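Long-range contacts in ferritin heavy chain (Trichoplusia ni, PDB 1Z6O), which oxidises ferrous iron and takes it up for storage as the heavy chain of a secreted ferritin shell shared with light chains: residues 30-35 against 117-122; 36-41 against 95-100; 57-62 against 107-112. All coordinates share one frame; numbering follows the deposited sequence.

Contact 1: residues 30-35 against 117-122; sequences QMEVGA and SDVTKS. With FE (Fe (III) ion), chain B.
Met31 bridges most of the gap between two helices whose local axes run nearly antiparallel, at 172°, and come no closer than 11.2 Å. With CG anti to the backbone N (chi1 -176°) and the rest of the chain extended, its thioether is carried straight across. Met31 SD lies 3.4 Å from Ser122 CB. Met31 CE lies over the backbone of the opposite helix, 3.6 Å from Asp118 O and 4.0 Å from Val119 CG2. This tip is the close-packed part of the contact. Ser122 OG, anti to its own backbone N, is hydrogen-bonded to Gln28 one turn before Glu32. Helices 19-47 and 105-132 belong to the ferritin four-helix bundle, and the ferroxidase iron site lies beside this contact, inside the bundle. Here Glu32 bends at chi2 (-70°) so that Glu32 OE2 binds the ferric ion at 2.0 Å, together with two waters and with Glu67 and His70 of helix 54-80. The other carboxylate oxygen accepts a hydrogen bond from Gln28, a bond that is likely to hold the rotation of the group. Val119 CG1 touches Glu32 OE1 at 3.8 Å, the two side chains crossing at about a right angle. On the outer side the contact thins out: the solvent-exposed Asp118 adds only CB of its side chain, 3.9 Å from Met31 CE.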
loop_
_atom_site.group_PDB
_atom_site.type_symbol
_atom_site.label_atom_id
_atom_site.label_comp_id
_atom_site.label_asym_id
_atom_site.label_seq_id
_atom_site.Cartn_x
_atom_site.Cartn_y
_atom_site.Cartn_z
ATOM N N GLN M 30 33.955 -41.885 -15.452
ATOM C CA GLN M 30 34.551 -41.641 -16.767
ATOM C C GLN M 30 33.476 -41.750 -17.852
ATOM O O GLN M 30 33.482 -40.996 -18.827
ATOM C CB GLN M 30 35.686 -42.645 -17.061
ATOM C CG GLN M 30 36.245 -42.551 -18.503
ATOM C CD GLN M 30 36.846 -41.179 -18.818
ATOM O OE1 GLN M 30 37.678 -40.680 -18.075
ATOM N NE2 GLN M 30 36.426 -40.574 -19.927
ATOM N N MET M 31 32.548 -42.686 -17.690
ATOM C CA MET M 31 31.485 -42.837 -18.677
ATOM C C MET M 31 30.592 -41.585 -18.753
ATOM O O MET M 31 30.198 -41.170 -19.842
ATOM C CB MET M 31 30.619 -44.057 -18.356
ATOM C CG MET M 31 29.555 -44.318 -19.421
ATOM S SD MET M 31 28.592 -45.798 -19.058
ATOM C CE MET M 31 28.057 -46.274 -20.771
ATOM N N GLU M 32 30.269 -40.989 -17.606
ATOM C CA GLU M 32 29.436 -39.777 -17.595
ATOM C C GLU M 32 30.186 -38.645 -18.302
ATOM O O GLU M 32 29.596 -37.885 -19.070
ATOM C CB GLU M 32 29.113 -39.334 -16.158
ATOM C CG GLU M 32 28.381 -40.382 -15.311
ATOM C CD GLU M 32 26.936 -40.643 -15.739
ATOM O OE1 GLU M 32 26.390 -41.700 -15.334
ATOM O OE2 GLU M 32 26.334 -39.806 -16.450
ATOM N N VAL M 33 31.483 -38.522 -18.030
ATOM C CA VAL M 33 32.278 -37.476 -18.678
ATOM C C VAL M 33 32.307 -37.714 -20.188
ATOM O O VAL M 33 32.153 -36.773 -20.973
ATOM C CB VAL M 33 33.719 -37.427 -18.087
ATOM C CG1 VAL M 33 34.630 -36.529 -18.947
ATOM C CG2 VAL M 33 33.653 -36.870 -16.658
ATOM N N GLY M 34 32.489 -38.969 -20.597
ATOM C CA GLY M 34 32.489 -39.287 -22.020
ATOM C C GLY M 34 31.158 -38.891 -22.656
ATOM O O GLY M 34 31.118 -38.381 -23.777
ATOM N N ALA M 35 30.056 -39.132 -21.952
ATOM C CA ALA M 35 28.749 -38.756 -22.478
ATOM C C ALA M 35 28.657 -37.229 -22.590
ATOM O O ALA M 35 28.119 -36.727 -23.577
ATOM C CB ALA M 35 27.624 -39.297 -21.576
ATOM N N SER M 117 20.697 -45.508 -23.051
ATOM C CA SER M 117 20.426 -46.924 -22.830
ATOM C C SER M 117 21.720 -47.618 -22.328
ATOM O O SER M 117 21.682 -48.464 -21.422
ATOM C CB SER M 117 19.924 -47.543 -24.164
ATOM O OG SER M 117 19.675 -48.920 -24.013
ATOM N N ASP M 118 22.863 -47.264 -22.912
ATOM C CA ASP M 118 24.151 -47.830 -22.476
ATOM C C ASP M 118 24.486 -47.388 -21.050
ATOM O O ASP M 118 25.013 -48.170 -20.248
ATOM C CB ASP M 118 25.300 -47.369 -23.379
ATOM C CG ASP M 118 25.277 -48.028 -24.741
ATOM O OD1 ASP M 118 24.621 -49.082 -24.885
ATOM O OD2 ASP M 118 25.930 -47.495 -25.662
ATOM N N VAL M 119 24.207 -46.127 -20.736
ATOM C CA VAL M 119 24.479 -45.624 -19.388
ATOM C C VAL M 119 23.588 -46.336 -18.368
ATOM O O VAL M 119 24.039 -46.683 -17.279
ATOM C CB VAL M 119 24.259 -44.085 -19.305
ATOM C CG1 VAL M 119 24.250 -43.621 -17.840
ATOM C CG2 VAL M 119 25.374 -43.370 -20.072
ATOM N N THR M 120 22.328 -46.570 -18.724
ATOM C CA THR M 120 21.409 -47.253 -17.810
ATOM C C THR M 120 21.924 -48.657 -17.498
ATOM O O THR M 120 21.935 -49.102 -16.348
ATOM C CB THR M 120 20.007 -47.348 -18.430
ATOM O OG1 THR M 120 19.534 -46.023 -18.691
ATOM C CG2 THR M 120 19.024 -48.066 -17.481
ATOM N N LYS M 121 22.356 -49.358 -18.533
ATOM C CA LYS M 121 22.883 -50.706 -18.362
ATOM C C LYS M 121 24.152 -50.667 -17.495
ATOM O O LYS M 121 24.359 -51.518 -16.625
ATOM C CB LYS M 121 23.191 -51.287 -19.742
ATOM C CG LYS M 121 23.686 -52.709 -19.745
ATOM C CD LYS M 121 23.833 -53.183 -21.193
ATOM C CE LYS M 121 24.558 -54.516 -21.266
ATOM N NZ LYS M 121 24.850 -54.913 -22.678
ATOM N N SER M 122 24.999 -49.672 -17.722
ATOM C CA SER M 122 26.223 -49.554 -16.940
ATOM C C SER M 122 25.917 -49.272 -15.456
ATOM O O SER M 122 26.550 -49.844 -14.564
ATOM C CB SER M 122 27.115 -48.450 -17.537
ATOM O OG SER M 122 28.269 -48.271 -16.736
HETATM FE FE FE B . 24.447 -39.412 -16.827
HETATM O O HOH W 1 23.016 -40.075 -18.138
HETATM O O HOH W 2 23.981 -40.917 -15.516
#

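Contact 2: residues 36-41 against 95-100; sequences SLQYLA and RPPTRS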
loop_
_atom_site.group_PDB
_atom_site.type_symbol
_atom_site.label_atom_id
_atom_site.label_comp_id
_atom_site.label_asym_id
_atom_site.label_seq_id
_atom_site.Cartn_x
_atom_site.Cartn_y
_atom_site.Cartn_z
ATOM N N SER M 36 29.188 -36.484 -21.610
ATOM C CA SER M 36 29.116 -35.023 -21.698
ATOM C C SER M 36 29.851 -34.534 -22.940
ATOM O O SER M 36 29.377 -33.622 -23.613
ATOM C CB SER M 36 29.690 -34.304 -20.446
ATOM O OG SER M 36 31.119 -34.294 -20.406
ATOM N N LEU M 37 30.988 -35.148 -23.257
ATOM C CA LEU M 37 31.761 -34.735 -24.433
ATOM C C LEU M 37 31.042 -35.076 -25.734
ATOM O O LEU M 37 31.105 -34.314 -26.700
ATOM C CB LEU M 37 33.146 -35.396 -24.428
ATOM C CG LEU M 37 33.951 -35.177 -23.136
ATOM C CD1 LEU M 37 35.303 -35.870 -23.232
ATOM C CD2 LEU M 37 34.143 -33.702 -22.905
ATOM N N GLN M 38 30.362 -36.216 -25.769
ATOM C CA GLN M 38 29.648 -36.594 -26.987
ATOM C C GLN M 38 28.458 -35.642 -27.207
ATOM O O GLN M 38 28.144 -35.291 -28.345
ATOM C CB GLN M 38 29.180 -38.060 -26.914
ATOM C CG GLN M 38 28.447 -38.526 -28.178
ATOM C CD GLN M 38 29.328 -38.455 -29.421
ATOM O OE1 GLN M 38 30.073 -39.383 -29.717
ATOM N NE2 GLN M 38 29.261 -37.335 -30.138
ATOM N N TYR M 39 27.791 -35.227 -26.126
ATOM C CA TYR M 39 26.680 -34.277 -26.255
ATOM C C TYR M 39 27.201 -32.908 -26.697
ATOM O O TYR M 39 26.517 -32.200 -27.438
ATOM C CB TYR M 39 25.909 -34.143 -24.932
ATOM C CG TYR M 39 24.900 -35.249 -24.716
ATOM C CD1 TYR M 39 24.846 -35.956 -23.512
ATOM C CD2 TYR M 39 23.951 -35.546 -25.700
ATOM C CE1 TYR M 39 23.858 -36.937 -23.286
ATOM C CE2 TYR M 39 22.964 -36.512 -25.487
ATOM C CZ TYR M 39 22.920 -37.201 -24.284
ATOM O OH TYR M 39 21.918 -38.125 -24.084
ATOM N N LEU M 40 28.394 -32.516 -26.244
ATOM C CA LEU M 40 28.950 -31.227 -26.686
ATOM C C LEU M 40 29.116 -31.246 -28.202
ATOM O O LEU M 40 28.883 -30.243 -28.871
ATOM C CB LEU M 40 30.339 -30.951 -26.084
ATOM C CG LEU M 40 30.486 -30.361 -24.684
ATOM C CD1 LEU M 40 31.988 -30.119 -24.404
ATOM C CD2 LEU M 40 29.703 -29.038 -24.594
ATOM N N ALA M 41 29.557 -32.381 -28.741
ATOM C CA ALA M 41 29.749 -32.487 -30.187
ATOM C C ALA M 41 28.408 -32.399 -30.923
ATOM O O ALA M 41 28.346 -31.869 -32.035
ATOM C CB ALA M 41 30.480 -33.800 -30.535
ATOM N N ARG M 95 38.908 -36.852 -23.995
ATOM C CA ARG M 95 39.345 -37.253 -25.334
ATOM C C ARG M 95 38.280 -36.840 -26.337
ATOM O O ARG M 95 37.110 -36.713 -25.985
ATOM C CB ARG M 95 39.519 -38.771 -25.409
ATOM C CG ARG M 95 40.569 -39.309 -24.465
ATOM C CD ARG M 95 40.371 -40.794 -24.228
ATOM N NE ARG M 95 41.105 -41.242 -23.047
ATOM C CZ ARG M 95 40.932 -42.419 -22.457
ATOM N NH1 ARG M 95 40.045 -43.280 -22.939
ATOM N NH2 ARG M 95 41.639 -42.731 -21.376
ATOM N N PRO M 96 38.667 -36.641 -27.602
ATOM C CA PRO M 96 37.681 -36.247 -28.612
ATOM C C PRO M 96 36.602 -37.319 -28.714
ATOM O O PRO M 96 36.889 -38.504 -28.626
ATOM C CB PRO M 96 38.510 -36.164 -29.899
ATOM C CG PRO M 96 39.904 -35.839 -29.398
ATOM C CD PRO M 96 40.021 -36.732 -28.181
ATOM N N PRO M 97 35.337 -36.914 -28.885
ATOM C CA PRO M 97 34.284 -37.925 -28.992
ATOM C C PRO M 97 34.386 -38.675 -30.317
ATOM O O PRO M 97 34.954 -38.176 -31.287
ATOM C CB PRO M 97 32.994 -37.105 -28.879
ATOM C CG PRO M 97 33.386 -35.787 -29.440
ATOM C CD PRO M 97 34.773 -35.553 -28.875
ATOM N N THR M 98 33.809 -39.866 -30.332
ATOM C CA THR M 98 33.810 -40.764 -31.480
ATOM C C THR M 98 33.043 -40.256 -32.689
ATOM O O THR M 98 33.458 -40.466 -33.822
ATOM C CB THR M 98 33.202 -42.125 -31.072
ATOM O OG1 THR M 98 34.002 -42.706 -30.039
ATOM C CG2 THR M 98 33.144 -43.070 -32.260
ATOM N N ARG M 99 31.917 -39.595 -32.454
ATOM C CA ARG M 99 31.107 -39.108 -33.560
ATOM C C ARG M 99 30.998 -37.592 -33.535
ATOM O O ARG M 99 30.920 -36.987 -32.464
ATOM C CB ARG M 99 29.724 -39.761 -33.490
ATOM C CG ARG M 99 28.904 -39.584 -34.759
ATOM C CD ARG M 99 27.797 -40.625 -34.869
ATOM N NE ARG M 99 26.909 -40.332 -35.991
ATOM C CZ ARG M 99 25.718 -40.891 -36.158
ATOM N NH1 ARG M 99 25.271 -41.783 -35.272
ATOM N NH2 ARG M 99 24.965 -40.549 -37.196
ATOM N N SER M 100 30.995 -36.968 -34.709
ATOM C CA SER M 100 30.918 -35.511 -34.760
ATOM C C SER M 100 29.883 -34.982 -35.741
ATOM O O SER M 100 29.683 -33.771 -35.846
ATOM C CB SER M 100 32.293 -34.928 -35.104
ATOM O OG SER M 100 32.686 -35.333 -36.403
HETATM O O HOH W 3 32.360 -40.654 -27.983
HETATM O O HOH W 4 30.248 -32.004 -33.870
#
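The carboxamide of Gln38 meets the backbone of Arg99 with both of its polar atoms. Gln38 NE2 donates to Arg99 O at 2.9 Å along an almost perfectly straight N-H line (179°); the acceptor lies in the amide plane of Gln38, whereas the donor sits above the carbonyl plane of Arg99. In return Gln38 OE1 takes a weak bond from Arg99 N at 3.3 Å, and a water that donates to the same OE1 accepts from Thr98 N. The group reaches the loop because CG is anti to the backbone N and the chain then bends at chi2 (61°). One turn on, a second water donates to both Ala41 O and Ser100 O, linking two carbonyls that could not bond directly. Around these bonds lie van der Waals contacts: Pro97 CG makes an apolar one with Ala41 CB at 3.7 Å, Pro97 CB lies 3.8 Å from Gln38 OE1, and Leu37 CD1 touches Arg95 O at 3.4 Å. In this way the long connection of the ferritin bundle, running from helix 54-80 to helix 105-132, is tied along helix 19-47. Gln38 also packs on His111 and Met115 of helix 105-132, while a neighbouring light chain covers Leu37 through its Leu49 and Ala41 through its Phe103.

Contact 3: residues 57-62 against 107-112; sequences AQLFFD and EALEHA
The Phe60 ring carries Leu59 CD2 over one face, 4.0 Å above the plane and offset toward the rim, while its far end meets helix 105-132 obliquely. Within the ferritin four-helix bundle, this ring spans the interior between two helices that run in the same direction, their local axes 12.2 Å apart and crossing at 18°. With CG anti to the carbonyl carbon (chi1 -64°), the ring is directed across to helix 105-132, where Phe60 CE2 lies 3.8 Å from Ala108 CB. Phe60 CE1 lies 4.2 Å from Ala112 CB, one turn further along, and Phe60 CZ the same distance from Leu109 CD2. With only methyl groups at Ala108 and Ala112, the ring comes close to the opposing helix, and Ala108 is backed by Phe46 of helix 19-47. An alanine in place of Phe60 removes the ring that meets Ala108, Leu109 and Ala112, and would probably loosen the packing between the two helices. Leu109 joins in from the side and also packs on Leu160 of helix 139-168. No hydrogen bond joins the two segments. Leu59 and Leu109 cross at about a right angle, meeting methyl to methyl with 4.1 Å between Leu59 CD2 and Leu109 CD2.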
loop_
_atom_site.group_PDB
_atom_site.type_symbol
_atom_site.label_atom_id
_atom_site.label_comp_id
_atom_site.label_asym_id
_atom_site.label_seq_id
_atom_site.Cartn_x
_atom_site.Cartn_y
_atom_site.Cartn_z
ATOM N N ALA M 57 20.424 -27.795 -30.864
ATOM C CA ALA M 57 21.714 -27.405 -30.292
ATOM C C ALA M 57 21.580 -27.182 -28.789
ATOM O O ALA M 57 22.380 -27.692 -28.007
ATOM C CB ALA M 57 22.242 -26.125 -30.964
ATOM N N GLN M 58 20.564 -26.425 -28.386
ATOM C CA GLN M 58 20.352 -26.133 -26.969
ATOM C C GLN M 58 20.027 -27.408 -26.188
ATOM O O GLN M 58 20.485 -27.583 -25.051
ATOM C CB GLN M 58 19.210 -25.121 -26.811
ATOM C CG GLN M 58 18.932 -24.670 -25.378
ATOM C CD GLN M 58 17.616 -23.881 -25.268
ATOM O OE1 GLN M 58 16.527 -24.460 -25.210
ATOM N NE2 GLN M 58 17.719 -22.556 -25.264
ATOM N N LEU M 59 19.216 -28.280 -26.784
ATOM C CA LEU M 59 18.853 -29.543 -26.138
ATOM C C LEU M 59 20.117 -30.332 -25.793
ATOM O O LEU M 59 20.262 -30.848 -24.684
ATOM C CB LEU M 59 17.988 -30.401 -27.076
ATOM C CG LEU M 59 17.576 -31.798 -26.567
ATOM C CD1 LEU M 59 16.532 -31.640 -25.455
ATOM C CD2 LEU M 59 16.985 -32.632 -27.717
ATOM N N PHE M 60 21.041 -30.420 -26.743
ATOM C CA PHE M 60 22.249 -31.198 -26.506
ATOM C C PHE M 60 23.306 -30.502 -25.658
ATOM O O PHE M 60 24.037 -31.173 -24.936
ATOM C CB PHE M 60 22.801 -31.705 -27.850
ATOM C CG PHE M 60 21.860 -32.671 -28.545
ATOM C CD1 PHE M 60 21.330 -33.758 -27.849
ATOM C CD2 PHE M 60 21.492 -32.485 -29.874
ATOM C CE1 PHE M 60 20.441 -34.650 -28.466
ATOM C CE2 PHE M 60 20.606 -33.370 -30.504
ATOM C CZ PHE M 60 20.079 -34.455 -29.794
ATOM N N PHE M 61 23.404 -29.174 -25.726
ATOM C CA PHE M 61 24.349 -28.482 -24.842
ATOM C C PHE M 61 23.817 -28.654 -23.405
ATOM O O PHE M 61 24.598 -28.838 -22.474
ATOM C CB PHE M 61 24.455 -26.985 -25.179
ATOM C CG PHE M 61 25.365 -26.687 -26.354
ATOM C CD1 PHE M 61 24.960 -25.815 -27.363
ATOM C CD2 PHE M 61 26.633 -27.261 -26.436
ATOM C CE1 PHE M 61 25.812 -25.513 -28.444
ATOM C CE2 PHE M 61 27.492 -26.969 -27.511
ATOM C CZ PHE M 61 27.075 -26.089 -28.518
ATOM N N ASP M 62 22.494 -28.586 -23.222
ATOM C CA ASP M 62 21.914 -28.785 -21.885
ATOM C C ASP M 62 22.232 -30.205 -21.406
ATOM O O ASP M 62 22.569 -30.411 -20.238
ATOM C CB ASP M 62 20.380 -28.610 -21.882
ATOM C CG ASP M 62 19.944 -27.154 -22.032
ATOM O OD1 ASP M 62 20.799 -26.252 -21.925
ATOM O OD2 ASP M 62 18.737 -26.912 -22.251
ATOM N N GLU M 107 18.521 -38.910 -36.382
ATOM C CA GLU M 107 19.731 -39.692 -36.112
ATOM C C GLU M 107 20.361 -39.293 -34.786
ATOM O O GLU M 107 20.852 -40.148 -34.045
ATOM C CB GLU M 107 20.795 -39.512 -37.210
ATOM C CG GLU M 107 20.564 -40.309 -38.480
ATOM C CD GLU M 107 21.876 -40.615 -39.240
ATOM O OE1 GLU M 107 22.933 -39.956 -38.993
ATOM O OE2 GLU M 107 21.844 -41.527 -40.101
ATOM N N ALA M 108 20.369 -37.997 -34.486
ATOM C CA ALA M 108 20.960 -37.546 -33.222
ATOM C C ALA M 108 20.125 -38.008 -32.032
ATOM O O ALA M 108 20.676 -38.432 -31.013
ATOM C CB ALA M 108 21.107 -36.014 -33.213
ATOM N N LEU M 109 18.799 -37.921 -32.139
ATOM C CA LEU M 109 17.943 -38.369 -31.034
ATOM C C LEU M 109 18.100 -39.876 -30.805
ATOM O O LEU M 109 18.128 -40.338 -29.660
ATOM C CB LEU M 109 16.468 -38.044 -31.320
ATOM C CG LEU M 109 16.093 -36.556 -31.257
ATOM C CD1 LEU M 109 14.692 -36.349 -31.843
ATOM C CD2 LEU M 109 16.151 -36.068 -29.797
ATOM N N GLU M 110 18.197 -40.647 -31.889
ATOM C CA GLU M 110 18.360 -42.096 -31.750
ATOM C C GLU M 110 19.722 -42.436 -31.167
ATOM O O GLU M 110 19.860 -43.392 -30.400
ATOM C CB GLU M 110 18.171 -42.793 -33.106
ATOM C CG GLU M 110 16.718 -42.715 -33.608
ATOM C CD GLU M 110 16.488 -43.533 -34.884
ATOM O OE1 GLU M 110 17.459 -43.771 -35.626
ATOM O OE2 GLU M 110 15.336 -43.921 -35.159
ATOM N N HIS M 111 20.736 -41.664 -31.537
ATOM C CA HIS M 111 22.072 -41.893 -30.990
ATOM C C HIS M 111 22.022 -41.549 -29.486
ATOM O O HIS M 111 22.546 -42.290 -28.655
ATOM C CB HIS M 111 23.104 -40.997 -31.702
ATOM C CG HIS M 111 24.511 -41.193 -31.217
ATOM N ND1 HIS M 111 25.550 -40.373 -31.598
ATOM C CD2 HIS M 111 25.047 -42.108 -30.376
ATOM C CE1 HIS M 111 26.665 -40.772 -31.011
ATOM N NE2 HIS M 111 26.388 -41.823 -30.264
ATOM N N ALA M 112 21.390 -40.429 -29.130
ATOM C CA ALA M 112 21.284 -40.057 -27.710
ATOM C C ALA M 112 20.540 -41.151 -26.926
ATOM O O ALA M 112 20.931 -41.508 -25.812
ATOM C CB ALA M 112 20.542 -38.724 -27.555
#

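In the fold
From the N terminus, the chain enters helix 19-47, which supplies first 30-35 and then, immediately after, 36-41. Helix 54-80 follows with 57-62, the long connection returns through 95-100, and helix 105-132 brings 107-112 and finally 117-122. Contact 1 therefore closes the widest loop; within it, contact 2 closes the chain from 36-41 round to 95-100 and contact 3 from 57-62 to 107-112. Those two cross, since 57-62 lies between the segments of contact 2 while 107-112 comes after them. They also touch: Arg99 and Glu107 form a salt bridge, and Tyr39 packs on Phe60 and Ala112. Together the contacts join three bundle helices and their long connection, with the iron site at contact 1.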